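PDB 1H80: iota-carrageenase from Alteromonas sp., which hydrolyses internal beta-1,4 linkages of iota-carrageenan, a sulfated galactan of red algal cell walls, with inversion of anomeric configuration. Local coordinates for residues K95-F100 and S127-L132; L132-L137 and F157-V162; I85-W90 and L121-D126; S36-A41 and T64-G69. One frame throughout, in Å; residues are numbered along the deposited sequence.

Contact 1. Residues K95-F100 and S127-L132. With NA (sodium ion), chain H.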
loop_
_atom_site.group_PDB
_atom_site.type_symbol
_atom_site.label_atom_id
_atom_site.label_comp_id
_atom_site.label_asym_id
_atom_site.label_seq_id
_atom_site.Cartn_x
_atom_site.Cartn_y
_atom_site.Cartn_z
ATOM N N LYS A 95 -13.642 -14.468 -7.371
ATOM C CA LYS A 95 -12.558 -13.727 -8.013
ATOM C C LYS A 95 -12.128 -12.537 -7.167
ATOM O O LYS A 95 -12.766 -12.211 -6.166
ATOM C CB LYS A 95 -12.993 -13.221 -9.388
ATOM C CG LYS A 95 -13.361 -14.308 -10.379
ATOM C CD LYS A 95 -13.711 -13.702 -11.726
ATOM C CE LYS A 95 -14.116 -14.767 -12.732
ATOM N NZ LYS A 95 -14.431 -14.164 -14.058
ATOM N N ASN A 96 -11.039 -11.893 -7.572
ATOM C CA ASN A 96 -10.549 -10.724 -6.855
ATOM C C ASN A 96 -11.468 -9.570 -7.210
ATOM O O ASN A 96 -11.704 -9.284 -8.386
ATOM C CB ASN A 96 -9.110 -10.408 -7.259
ATOM C CG ASN A 96 -8.171 -11.559 -6.981
ATOM O OD1 ASN A 96 -8.320 -12.262 -5.983
ATOM N ND2 ASN A 96 -7.189 -11.751 -7.854
ATOM N N HIS A 97 -11.991 -8.910 -6.188
ATOM C CA HIS A 97 -12.921 -7.818 -6.404
ATOM C C HIS A 97 -12.434 -6.466 -5.929
ATOM O O HIS A 97 -11.595 -6.364 -5.037
ATOM C CB HIS A 97 -14.239 -8.139 -5.707
ATOM C CG HIS A 97 -14.866 -9.417 -6.166
ATOM N ND1 HIS A 97 -15.499 -10.284 -5.304
ATOM C CD2 HIS A 97 -14.969 -9.968 -7.399
ATOM C CE1 HIS A 97 -15.965 -11.316 -5.983
ATOM N NE2 HIS A 97 -15.657 -11.148 -7.258
ATOM N N ARG A 98 -12.971 -5.421 -6.546
ATOM C CA ARG A 98 -12.636 -4.053 -6.186
ATOM C C ARG A 98 -13.936 -3.269 -6.211
ATOM O O ARG A 98 -14.828 -3.568 -7.005
ATOM C CB ARG A 98 -11.659 -3.434 -7.193
ATOM C CG ARG A 98 -10.422 -4.267 -7.479
ATOM C CD ARG A 98 -10.626 -5.119 -8.718
ATOM N NE ARG A 98 -9.478 -5.978 -8.989
ATOM C CZ ARG A 98 -9.333 -6.699 -10.095
ATOM N NH1 ARG A 98 -10.263 -6.664 -11.039
ATOM N NH2 ARG A 98 -8.259 -7.461 -10.254
ATOM N N LEU A 99 -14.057 -2.278 -5.339
ATOM C CA LEU A 99 -15.261 -1.468 -5.314
ATOM C C LEU A 99 -15.220 -0.599 -6.563
ATOM O O LEU A 99 -16.199 -0.505 -7.306
ATOM C CB LEU A 99 -15.295 -0.569 -4.077
ATOM C CG LEU A 99 -15.565 -1.190 -2.708
ATOM C CD1 LEU A 99 -15.472 -0.102 -1.652
ATOM C CD2 LEU A 99 -16.935 -1.833 -2.681
ATOM N N PHE A 100 -14.058 0.004 -6.805
ATOM C CA PHE A 100 -13.880 0.908 -7.932
ATOM C C PHE A 100 -12.648 0.610 -8.772
ATOM O O PHE A 100 -11.567 0.368 -8.240
ATOM C CB PHE A 100 -13.756 2.343 -7.414
ATOM C CG PHE A 100 -14.749 2.688 -6.345
ATOM C CD1 PHE A 100 -16.108 2.709 -6.623
ATOM C CD2 PHE A 100 -14.322 2.986 -5.054
ATOM C CE1 PHE A 100 -17.035 3.019 -5.630
ATOM C CE2 PHE A 100 -15.239 3.299 -4.053
ATOM C CZ PHE A 100 -16.599 3.314 -4.343
ATOM N N SER A 127 -18.455 -7.894 5.437
ATOM C CA SER A 127 -18.329 -8.579 4.156
ATOM C C SER A 127 -17.836 -10.010 4.299
ATOM O O SER A 127 -16.989 -10.305 5.141
ATOM C CB SER A 127 -17.375 -7.817 3.235
ATOM O OG SER A 127 -17.195 -8.515 2.014
ATOM N N ARG A 128 -18.373 -10.894 3.465
ATOM C CA ARG A 128 -17.978 -12.296 3.477
ATOM C C ARG A 128 -16.883 -12.500 2.433
ATOM O O ARG A 128 -16.332 -13.590 2.291
ATOM C CB ARG A 128 -19.181 -13.185 3.153
ATOM N N ASP A 129 -16.578 -11.429 1.707
ATOM C CA ASP A 129 -15.568 -11.447 0.655
ATOM C C ASP A 129 -14.215 -11.051 1.244
ATOM O O ASP A 129 -14.081 -9.973 1.823
ATOM C CB ASP A 129 -15.964 -10.450 -0.437
ATOM C CG ASP A 129 -15.214 -10.665 -1.735
ATOM O OD1 ASP A 129 -14.147 -11.318 -1.728
ATOM O OD2 ASP A 129 -15.695 -10.163 -2.773
ATOM N N LYS A 130 -13.213 -11.913 1.102
ATOM C CA LYS A 130 -11.892 -11.604 1.639
ATOM C C LYS A 130 -10.958 -11.009 0.584
ATOM O O LYS A 130 -9.908 -10.468 0.916
ATOM C CB LYS A 130 -11.247 -12.857 2.236
ATOM C CG LYS A 130 -10.792 -13.870 1.206
ATOM C CD LYS A 130 -9.990 -14.989 1.853
ATOM C CE LYS A 130 -9.430 -15.932 0.802
ATOM N NZ LYS A 130 -8.546 -15.211 -0.156
ATOM N N ASN A 131 -11.341 -11.112 -0.684
ATOM C CA ASN A 131 -10.524 -10.587 -1.775
ATOM C C ASN A 131 -11.071 -9.239 -2.216
ATOM O O ASN A 131 -11.721 -9.135 -3.256
ATOM C CB ASN A 131 -10.543 -11.566 -2.941
ATOM C CG ASN A 131 -10.111 -12.952 -2.526
ATOM O OD1 ASN A 131 -9.041 -13.122 -1.945
ATOM N ND2 ASN A 131 -10.939 -13.950 -2.814
ATOM N N LEU A 132 -10.789 -8.211 -1.423
ATOM C CA LEU A 132 -11.294 -6.872 -1.699
ATOM C C LEU A 132 -10.276 -5.743 -1.684
ATOM O O LEU A 132 -9.428 -5.666 -0.802
ATOM C CB LEU A 132 -12.374 -6.517 -0.679
ATOM C CG LEU A 132 -13.695 -7.280 -0.667
ATOM C CD1 LEU A 132 -14.453 -6.959 0.612
ATOM C CD2 LEU A 132 -14.508 -6.895 -1.892
HETATM NA NA NA H . -7.955 -5.707 0.898
HETATM O O HOH W 1 -13.902 -13.144 -3.815
HETATM O O HOH W 2 -7.180 -13.538 -3.851
HETATM O O HOH W 3 -8.213 -3.599 2.078
#
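His-97 and Asp-129 form a histidine–carboxylate hydrogen bond where an irregular loop runs onto a strand of the parallel beta-helix. His-97 ND1 donates to Asp-129 OD2 at 2.5 Å, in the plane of the imidazole and on the syn lone pair of the oxygen, with ring and carboxylate planes 86° apart. The other oxygen, Asp-129 OD1, accepts from Asn-131 N at 3.0 Å, closing an Asx turn, and takes a water that also donates to Lys-95 O. Lys-95 O also lies over the centre of one face of the His-97 ring, while Asp-93 binds NE2, so bonds at both ring nitrogens probably hold the imidazole's rotation. An alanine in place of Asp-129 would probably leave His-97 ND1 without its acceptor and the Asx turn without its tie. Parallel pairing begins with His-97 N donating to Asn-131 O at 3.0 Å, and Leu-132 CD2 packs on His-97 CB at 4.0 Å. Leu-132, which binds a sodium ion through its carbonyl, opens strand 132-141, which lies beside strand 97-102.

Contact 2. Residues L132-L137 and F157-V162. With NA (sodium ion), chain H.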
loop_
_atom_site.group_PDB
_atom_site.type_symbol
_atom_site.label_atom_id
_atom_site.label_comp_id
_atom_site.label_asym_id
_atom_site.label_seq_id
_atom_site.Cartn_x
_atom_site.Cartn_y
_atom_site.Cartn_z
ATOM N N LEU A 132 -10.789 -8.211 -1.423
ATOM C CA LEU A 132 -11.294 -6.872 -1.699
ATOM C C LEU A 132 -10.276 -5.743 -1.684
ATOM O O LEU A 132 -9.428 -5.666 -0.802
ATOM C CB LEU A 132 -12.374 -6.517 -0.679
ATOM C CG LEU A 132 -13.695 -7.280 -0.667
ATOM C CD1 LEU A 132 -14.453 -6.959 0.612
ATOM C CD2 LEU A 132 -14.508 -6.895 -1.892
ATOM N N ALA A 133 -10.386 -4.863 -2.672
ATOM C CA ALA A 133 -9.551 -3.674 -2.759
ATOM C C ALA A 133 -10.571 -2.558 -2.958
ATOM O O ALA A 133 -11.653 -2.796 -3.498
ATOM C CB ALA A 133 -8.614 -3.753 -3.952
ATOM N N VAL A 134 -10.255 -1.352 -2.504
ATOM C CA VAL A 134 -11.184 -0.243 -2.669
ATOM C C VAL A 134 -11.044 0.337 -4.075
ATOM O O VAL A 134 -12.033 0.517 -4.786
ATOM C CB VAL A 134 -10.925 0.854 -1.620
ATOM C CG1 VAL A 134 -11.901 2.000 -1.808
ATOM C CG2 VAL A 134 -11.068 0.268 -0.223
ATOM N N PHE A 135 -9.808 0.623 -4.470
ATOM C CA PHE A 135 -9.523 1.163 -5.797
ATOM C C PHE A 135 -8.423 0.381 -6.490
ATOM O O PHE A 135 -7.430 0.010 -5.869
ATOM C CB PHE A 135 -9.014 2.613 -5.739
ATOM C CG PHE A 135 -10.074 3.640 -5.506
ATOM C CD1 PHE A 135 -10.415 4.027 -4.215
ATOM C CD2 PHE A 135 -10.719 4.244 -6.582
ATOM C CE1 PHE A 135 -11.381 5.006 -3.999
ATOM C CE2 PHE A 135 -11.688 5.223 -6.376
ATOM C CZ PHE A 135 -12.019 5.603 -5.082
ATOM N N LYS A 136 -8.609 0.124 -7.778
ATOM C CA LYS A 136 -7.567 -0.499 -8.573
ATOM C C LYS A 136 -7.381 0.525 -9.682
ATOM O O LYS A 136 -8.313 0.810 -10.438
ATOM C CB LYS A 136 -7.987 -1.839 -9.170
ATOM C CG LYS A 136 -6.859 -2.449 -9.996
ATOM C CD LYS A 136 -7.162 -3.855 -10.471
ATOM C CE LYS A 136 -5.990 -4.403 -11.272
ATOM N NZ LYS A 136 -6.215 -5.803 -11.728
ATOM N N LEU A 137 -6.188 1.103 -9.753
ATOM C CA LEU A 137 -5.894 2.118 -10.752
ATOM C C LEU A 137 -5.090 1.537 -11.899
ATOM O O LEU A 137 -4.231 0.678 -11.696
ATOM C CB LEU A 137 -5.106 3.265 -10.117
ATOM C CG LEU A 137 -5.671 3.826 -8.808
ATOM C CD1 LEU A 137 -4.768 4.942 -8.318
ATOM C CD2 LEU A 137 -7.094 4.333 -9.020
ATOM N N PHE A 157 -5.203 -8.105 -0.291
ATOM C CA PHE A 157 -5.009 -6.927 -1.141
ATOM C C PHE A 157 -4.950 -5.598 -0.413
ATOM O O PHE A 157 -5.710 -5.350 0.524
ATOM C CB PHE A 157 -6.112 -6.827 -2.203
ATOM C CG PHE A 157 -6.121 -7.968 -3.170
ATOM C CD1 PHE A 157 -5.107 -8.106 -4.108
ATOM C CD2 PHE A 157 -7.123 -8.924 -3.117
ATOM C CE1 PHE A 157 -5.089 -9.188 -4.984
ATOM C CE2 PHE A 157 -7.116 -10.011 -3.987
ATOM C CZ PHE A 157 -6.096 -10.144 -4.921
ATOM N N ALA A 158 -4.033 -4.745 -0.856
ATOM C CA ALA A 158 -3.920 -3.411 -0.293
ATOM C C ALA A 158 -5.191 -2.721 -0.770
ATOM O O ALA A 158 -5.763 -3.100 -1.792
ATOM C CB ALA A 158 -2.695 -2.704 -0.848
ATOM N N SER A 159 -5.627 -1.700 -0.046
ATOM C CA SER A 159 -6.851 -1.004 -0.405
ATOM C C SER A 159 -6.793 -0.223 -1.706
ATOM O O SER A 159 -7.780 -0.153 -2.429
ATOM C CB SER A 159 -7.262 -0.075 0.729
ATOM O OG SER A 159 -7.580 -0.836 1.878
ATOM N N ILE A 160 -5.643 0.376 -1.992
ATOM C CA ILE A 160 -5.483 1.140 -3.218
ATOM C C ILE A 160 -4.328 0.542 -4.000
ATOM O O ILE A 160 -3.175 0.573 -3.565
ATOM C CB ILE A 160 -5.221 2.631 -2.920
ATOM C CG1 ILE A 160 -6.396 3.200 -2.111
ATOM C CG2 ILE A 160 -5.061 3.410 -4.222
ATOM C CD1 ILE A 160 -6.262 4.655 -1.748
ATOM N N LEU A 161 -4.653 -0.020 -5.154
ATOM C CA LEU A 161 -3.662 -0.648 -6.006
ATOM C C LEU A 161 -3.311 0.305 -7.136
ATOM O O LEU A 161 -4.118 0.529 -8.035
ATOM C CB LEU A 161 -4.225 -1.954 -6.573
ATOM C CG LEU A 161 -4.751 -2.939 -5.526
ATOM C CD1 LEU A 161 -5.466 -4.093 -6.207
ATOM C CD2 LEU A 161 -3.593 -3.446 -4.678
ATOM N N VAL A 162 -2.115 0.884 -7.068
ATOM C CA VAL A 162 -1.640 1.810 -8.095
ATOM C C VAL A 162 -0.959 0.855 -9.063
ATOM O O VAL A 162 0.265 0.724 -9.094
ATOM C CB VAL A 162 -0.640 2.815 -7.488
ATOM C CG1 VAL A 162 -0.290 3.888 -8.503
ATOM C CG2 VAL A 162 -1.253 3.456 -6.244
HETATM NA NA NA H . -7.955 -5.707 0.898
HETATM O O HOH W 3 -8.213 -3.599 2.078
#
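Phe-135, Lys-136 and Leu-137 run parallel to Ile-160, Leu-161 and Val-162, the two strand axes approaching to 4.7 Å with directions only 3° apart. Leu-161 donates its N to Phe-135 O at 2.9 Å, and its O accepts from Leu-137 N at 2.8 Å. Before this pairing the chain turns a corner at Val-134, where Ser-159 O receives two bonds, a bent one from Val-134 N at 2.8 Å and a straighter one from Phe-135 N at 3.0 Å. Side chains then divide between two faces. Ile-160 CG2 meets Phe-135 CB and Leu-137 CD1, while Leu-137 CD1 also touches Val-162 CG2; this apolar row faces residues of strands 143-151 and 177-185. On the other face, Leu-161 CD1 reaches Ala-133 CB at 3.9 Å, and Leu-161 CB lies near Lys-136 CG. Ser-159 OG, anti to its carbonyl carbon (chi1 -64°), binds Gln-184 and a water that coordinates sodium. The ion also takes Leu-132 O at 2.2 Å and Phe-157 O at 2.3 Å, with Thr-155 and Ile-156 completing the site. Successive parallel strands turning corners in step are the hallmark of a beta-helix, here with a cation bound between two adjacent chain segments.

Contact 3. Residues I85-W90 and L121-D126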
loop_
_atom_site.group_PDB
_atom_site.type_symbol
_atom_site.label_atom_id
_atom_site.label_comp_id
_atom_site.label_asym_id
_atom_site.label_seq_id
_atom_site.Cartn_x
_atom_site.Cartn_y
_atom_site.Cartn_z
ATOM N N ILE A 85 -21.716 5.557 4.109
ATOM C CA ILE A 85 -21.061 4.298 4.408
ATOM C C ILE A 85 -21.147 3.510 3.115
ATOM O O ILE A 85 -22.231 3.333 2.554
ATOM C CB ILE A 85 -21.776 3.512 5.521
ATOM C CG1 ILE A 85 -21.711 4.292 6.835
ATOM C CG2 ILE A 85 -21.118 2.146 5.680
ATOM C CD1 ILE A 85 -22.502 3.664 7.966
ATOM N N ILE A 86 -19.995 3.081 2.616
ATOM C CA ILE A 86 -19.946 2.304 1.392
ATOM C C ILE A 86 -19.469 0.903 1.731
ATOM O O ILE A 86 -18.440 0.724 2.382
ATOM C CB ILE A 86 -18.993 2.943 0.358
ATOM C CG1 ILE A 86 -19.624 4.222 -0.197
ATOM C CG2 ILE A 86 -18.706 1.963 -0.769
ATOM C CD1 ILE A 86 -18.706 5.022 -1.109
ATOM N N LYS A 87 -20.237 -0.086 1.295
ATOM C CA LYS A 87 -19.905 -1.483 1.544
ATOM C C LYS A 87 -19.827 -2.226 0.222
ATOM O O LYS A 87 -20.475 -1.853 -0.750
ATOM C CB LYS A 87 -20.976 -2.135 2.424
ATOM C CG LYS A 87 -21.130 -1.511 3.797
ATOM C CD LYS A 87 -22.204 -2.236 4.590
ATOM C CE LYS A 87 -22.274 -1.735 6.015
ATOM N NZ LYS A 87 -23.228 -2.549 6.818
ATOM N N PRO A 88 -19.024 -3.297 0.165
ATOM C CA PRO A 88 -18.908 -4.058 -1.080
ATOM C C PRO A 88 -20.104 -4.978 -1.295
ATOM O O PRO A 88 -20.517 -5.700 -0.385
ATOM C CB PRO A 88 -17.612 -4.832 -0.889
ATOM C CG PRO A 88 -17.606 -5.098 0.584
ATOM C CD PRO A 88 -18.052 -3.770 1.168
ATOM N N THR A 89 -20.663 -4.939 -2.497
ATOM C CA THR A 89 -21.795 -5.792 -2.824
ATOM C C THR A 89 -21.272 -7.216 -2.868
ATOM O O THR A 89 -20.183 -7.464 -3.382
ATOM C CB THR A 89 -22.377 -5.444 -4.195
ATOM O OG1 THR A 89 -22.743 -4.061 -4.216
ATOM C CG2 THR A 89 -23.609 -6.293 -4.480
ATOM N N TRP A 90 -22.046 -8.150 -2.327
ATOM C CA TRP A 90 -21.633 -9.544 -2.316
ATOM C C TRP A 90 -21.594 -10.160 -3.709
ATOM O O TRP A 90 -22.534 -10.025 -4.491
ATOM C CB TRP A 90 -22.568 -10.364 -1.424
ATOM C CG TRP A 90 -22.334 -11.844 -1.522
ATOM C CD1 TRP A 90 -23.232 -12.790 -1.929
ATOM C CD2 TRP A 90 -21.122 -12.548 -1.215
ATOM N NE1 TRP A 90 -22.655 -14.037 -1.898
ATOM C CE2 TRP A 90 -21.359 -13.918 -1.467
ATOM C CE3 TRP A 90 -19.856 -12.153 -0.761
ATOM C CZ2 TRP A 90 -20.381 -14.899 -1.270
ATOM C CZ3 TRP A 90 -18.880 -13.130 -0.565
ATOM C CH2 TRP A 90 -19.150 -14.487 -0.824
ATOM N N LEU A 121 -16.990 6.611 5.290
ATOM C CA LEU A 121 -16.518 5.292 5.650
ATOM C C LEU A 121 -16.723 4.230 4.582
ATOM O O LEU A 121 -17.786 4.146 3.966
ATOM C CB LEU A 121 -17.230 4.838 6.925
ATOM C CG LEU A 121 -16.892 3.442 7.443
ATOM C CD1 LEU A 121 -15.490 3.449 8.017
ATOM C CD2 LEU A 121 -17.894 3.031 8.507
ATOM N N VAL A 122 -15.678 3.445 4.351
ATOM C CA VAL A 122 -15.749 2.303 3.444
ATOM C C VAL A 122 -15.675 1.186 4.475
ATOM O O VAL A 122 -14.684 1.068 5.195
ATOM C CB VAL A 122 -14.544 2.217 2.498
ATOM C CG1 VAL A 122 -14.541 0.866 1.795
ATOM C CG2 VAL A 122 -14.619 3.333 1.473
ATOM N N ASP A 123 -16.726 0.378 4.558
ATOM C CA ASP A 123 -16.793 -0.673 5.567
ATOM C C ASP A 123 -16.739 -2.099 5.018
ATOM O O ASP A 123 -17.611 -2.515 4.254
ATOM C CB ASP A 123 -18.078 -0.467 6.377
ATOM C CG ASP A 123 -18.149 -1.332 7.615
ATOM O OD1 ASP A 123 -17.131 -1.948 7.987
ATOM O OD2 ASP A 123 -19.238 -1.376 8.228
ATOM N N PHE A 124 -15.707 -2.840 5.418
ATOM C CA PHE A 124 -15.534 -4.230 4.994
ATOM C C PHE A 124 -15.834 -5.179 6.151
ATOM O O PHE A 124 -15.779 -6.397 5.981
ATOM C CB PHE A 124 -14.091 -4.512 4.552
ATOM C CG PHE A 124 -13.690 -3.868 3.256
ATOM C CD1 PHE A 124 -14.627 -3.263 2.426
ATOM C CD2 PHE A 124 -12.357 -3.901 2.849
ATOM C CE1 PHE A 124 -14.243 -2.707 1.209
ATOM C CE2 PHE A 124 -11.964 -3.347 1.634
ATOM C CZ PHE A 124 -12.909 -2.749 0.813
ATOM N N LYS A 125 -16.144 -4.626 7.318
ATOM C CA LYS A 125 -16.396 -5.441 8.507
ATOM C C LYS A 125 -17.456 -6.533 8.400
ATOM O O LYS A 125 -17.304 -7.596 9.005
ATOM C CB LYS A 125 -16.715 -4.543 9.708
ATOM C CG LYS A 125 -15.569 -3.612 10.095
ATOM C CD LYS A 125 -15.764 -3.002 11.481
ATOM C CE LYS A 125 -17.059 -2.209 11.591
ATOM N NZ LYS A 125 -17.112 -1.067 10.638
ATOM N N ASP A 126 -18.520 -6.291 7.642
ATOM C CA ASP A 126 -19.578 -7.292 7.511
ATOM C C ASP A 126 -19.533 -8.063 6.195
ATOM O O ASP A 126 -20.460 -8.811 5.873
ATOM C CB ASP A 126 -20.949 -6.631 7.662
ATOM C CG ASP A 126 -21.083 -5.853 8.959
ATOM O OD1 ASP A 126 -20.814 -6.431 10.034
ATOM O OD2 ASP A 126 -21.465 -4.665 8.901
#
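Ile-86 carries the backbone pairing, donating its N to Leu-121 O and accepting at its O from Asp-123 N, both at 2.8 Å, between parallel strands of neighbouring turns of the beta-helix, their axes inclined at 26°. Charged groups line one side. Lys-87, extended beyond CG, lies beside Asp-123, the two side chains pointing the same way, and its NZ makes a weak salt bridge to Asp-126 OD2 at 3.5 Å. Asp-123 OD1 is gripped from opposite faces of the carboxylate plane, by Lys-125 N at 2.9 Å, which makes an Asx turn, and by Lys-125 NZ at 2.8 Å. An alanine in place of Asp-123 would probably leave that turn untied and Lys-125 NZ with one fewer acidic partner, though Asp-151 also binds it. Apolar contacts complete the set: Ile-85 CG1 approaches Leu-121 CD2, and Pro-88 CD touches Phe-124 CD1 at 3.7 Å. Leu-99 of strand 97-102 packs against Ile-86, Pro-88, Val-122 and Phe-124, while strand 64-71 adjoins 85-88 and strand 143-151 adjoins 120-123.

Contact 4. Residues S36-A41 and T64-G69. With CA (calcium ion), chain D.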
loop_
_atom_site.group_PDB
_atom_site.type_symbol
_atom_site.label_atom_id
_atom_site.label_comp_id
_atom_site.label_asym_id
_atom_site.label_seq_id
_atom_site.Cartn_x
_atom_site.Cartn_y
_atom_site.Cartn_z
ATOM N N SER A 36 -29.596 -3.418 -0.601
ATOM C CA SER A 36 -29.510 -3.837 -1.995
ATOM C C SER A 36 -28.414 -3.127 -2.790
ATOM O O SER A 36 -28.065 -1.985 -2.506
ATOM C CB SER A 36 -30.859 -3.618 -2.684
ATOM O OG SER A 36 -31.885 -4.352 -2.032
ATOM N N ASP A 37 -27.898 -3.826 -3.799
ATOM C CA ASP A 37 -26.834 -3.335 -4.675
ATOM C C ASP A 37 -27.178 -2.014 -5.365
ATOM O O ASP A 37 -28.265 -1.847 -5.918
ATOM C CB ASP A 37 -26.519 -4.420 -5.712
ATOM C CG ASP A 37 -25.413 -4.028 -6.670
ATOM O OD1 ASP A 37 -24.440 -3.380 -6.239
ATOM O OD2 ASP A 37 -25.513 -4.394 -7.861
ATOM N N ASP A 38 -26.234 -1.079 -5.329
ATOM C CA ASP A 38 -26.421 0.235 -5.932
ATOM C C ASP A 38 -25.444 0.472 -7.078
ATOM O O ASP A 38 -25.328 1.588 -7.589
ATOM C CB ASP A 38 -26.224 1.308 -4.863
ATOM C CG ASP A 38 -27.171 1.136 -3.698
ATOM O OD1 ASP A 38 -28.388 1.299 -3.909
ATOM O OD2 ASP A 38 -26.705 0.825 -2.583
ATOM N N SER A 39 -24.755 -0.586 -7.487
ATOM C CA SER A 39 -23.762 -0.489 -8.549
ATOM C C SER A 39 -24.273 0.050 -9.879
ATOM O O SER A 39 -23.634 0.907 -10.489
ATOM C CB SER A 39 -23.109 -1.855 -8.779
ATOM O OG SER A 39 -22.449 -2.302 -7.608
ATOM N N ASN A 40 -25.411 -0.456 -10.344
ATOM C CA ASN A 40 -25.942 0.003 -11.616
ATOM C C ASN A 40 -26.274 1.489 -11.580
ATOM O O ASN A 40 -26.004 2.207 -12.539
ATOM C CB ASN A 40 -27.185 -0.802 -12.007
ATOM C CG ASN A 40 -27.788 -0.338 -13.320
ATOM O OD1 ASN A 40 -28.843 0.295 -13.341
ATOM N ND2 ASN A 40 -27.111 -0.637 -14.422
ATOM N N ALA A 41 -26.849 1.946 -10.472
ATOM C CA ALA A 41 -27.200 3.356 -10.332
ATOM C C ALA A 41 -25.939 4.198 -10.468
ATOM O O ALA A 41 -25.912 5.182 -11.208
ATOM C CB ALA A 41 -27.851 3.602 -8.978
ATOM N N THR A 64 -26.240 4.393 3.161
ATOM C CA THR A 64 -25.378 3.230 3.045
ATOM C C THR A 64 -25.571 2.644 1.661
ATOM O O THR A 64 -26.689 2.327 1.254
ATOM C CB THR A 64 -25.722 2.179 4.113
ATOM O OG1 THR A 64 -25.464 2.727 5.412
ATOM C CG2 THR A 64 -24.877 0.928 3.918
ATOM N N TYR A 65 -24.470 2.499 0.937
ATOM C CA TYR A 65 -24.517 1.983 -0.419
ATOM C C TYR A 65 -23.673 0.749 -0.602
ATOM O O TYR A 65 -22.648 0.574 0.056
ATOM C CB TYR A 65 -24.023 3.051 -1.389
ATOM C CG TYR A 65 -24.777 4.338 -1.259
ATOM C CD1 TYR A 65 -25.974 4.533 -1.945
ATOM C CD2 TYR A 65 -24.325 5.347 -0.412
ATOM C CE1 TYR A 65 -26.704 5.701 -1.787
ATOM C CE2 TYR A 65 -25.047 6.517 -0.247
ATOM C CZ TYR A 65 -26.235 6.686 -0.936
ATOM O OH TYR A 65 -26.965 7.835 -0.769
ATOM N N HIS A 66 -24.117 -0.102 -1.516
ATOM C CA HIS A 66 -23.399 -1.317 -1.843
ATOM C C HIS A 66 -22.936 -1.208 -3.289
ATOM O O HIS A 66 -23.751 -1.095 -4.208
ATOM C CB HIS A 66 -24.302 -2.537 -1.654
ATOM C CG HIS A 66 -24.596 -2.844 -0.220
ATOM N ND1 HIS A 66 -25.481 -2.106 0.536
ATOM C CD2 HIS A 66 -24.082 -3.781 0.611
ATOM C CE1 HIS A 66 -25.499 -2.575 1.772
ATOM N NE2 HIS A 66 -24.659 -3.591 1.844
ATOM N N PHE A 67 -21.619 -1.211 -3.478
ATOM C CA PHE A 67 -21.033 -1.111 -4.808
ATOM C C PHE A 67 -20.005 -2.209 -5.015
ATOM O O PHE A 67 -19.437 -2.729 -4.056
ATOM C CB PHE A 67 -20.271 0.210 -4.996
ATOM C CG PHE A 67 -21.085 1.446 -4.764
ATOM C CD1 PHE A 67 -22.292 1.646 -5.424
ATOM C CD2 PHE A 67 -20.603 2.451 -3.927
ATOM C CE1 PHE A 67 -23.003 2.831 -5.256
ATOM C CE2 PHE A 67 -21.307 3.639 -3.754
ATOM C CZ PHE A 67 -22.507 3.829 -4.420
ATOM N N LEU A 68 -19.757 -2.532 -6.278
ATOM C CA LEU A 68 -18.735 -3.502 -6.637
ATOM C C LEU A 68 -18.476 -3.451 -8.134
ATOM O O LEU A 68 -19.409 -3.361 -8.935
ATOM C CB LEU A 68 -19.133 -4.927 -6.234
ATOM C CG LEU A 68 -17.916 -5.849 -6.087
ATOM C CD1 LEU A 68 -17.126 -5.452 -4.843
ATOM C CD2 LEU A 68 -18.363 -7.302 -5.974
ATOM N N GLY A 69 -17.200 -3.473 -8.501
ATOM C CA GLY A 69 -16.816 -3.465 -9.902
ATOM C C GLY A 69 -17.228 -2.245 -10.698
ATOM O O GLY A 69 -17.543 -2.350 -11.884
HETATM CA CA CA D . -28.903 0.169 -1.906
HETATM O O HOH W 4 -27.761 0.028 0.257
HETATM O O HOH W 5 -30.665 -0.365 -3.328
#
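Thr-64 and Asp-38 are joined through a calcium site, which ties the loop leading into helix 39-50 to strand 64-71 of the beta-helix. Thr-64 O accepts from a water at 2.7 Å, and that water is itself a calcium ligand. Tyr-65 follows, its CB and CD1 lying against Asp-38 OD2 while its hydroxyl bonds to Pro-61 O. His-66 brackets Asp-38 with its backbone: His-66 N donates at 2.9 Å to the anti lone pair of Asp-38 OD2, and His-66 O accepts from Asp-38 N at 2.7 Å. Both carboxylate oxygens of Asp-38 chelate the calcium, so OD2 serves metal and strand together; Ser-36 O, Asn-31, Asp-34 and a second water are further ligands. Phe-67 turns its ring edge to the same residue, CE1 lying 3.5 Å from Asp-38 O. Leu-68 N makes a weak bond to Ser-39 OG at 3.0 Å. That hydroxyl donates in turn to Asp-37 OD1 at 2.6 Å, on the syn lone pair, and Ser-39 N reaches the same oxygen from above the carboxylate plane.

In the fold
Along the chain, contact 4 closes before contact 3 opens, the segments of contacts 3 and 1 alternate, and contact 2 begins at Leu-132, which it shares with contact 1. The centres of contacts 4 and 3, 3 and 1, and 1 and 2 are each about 10 Å apart, whereas those of contacts 4 and 2 are about 17 Å apart. Strands 64-71, 97-102, 132-141 and 160-167 are successive parallel neighbours, and 64-71 also leads through 85-88 to 120-123. Contacts 1 to 3 thus join neighbouring levels of one solenoid, while contact 4 fastens the loop before helix 39-50 to it. Calcium at contact 4 and sodium at contacts 1 and 2 show how a beta-helix can supplement repeated backbone pairing with bound cations.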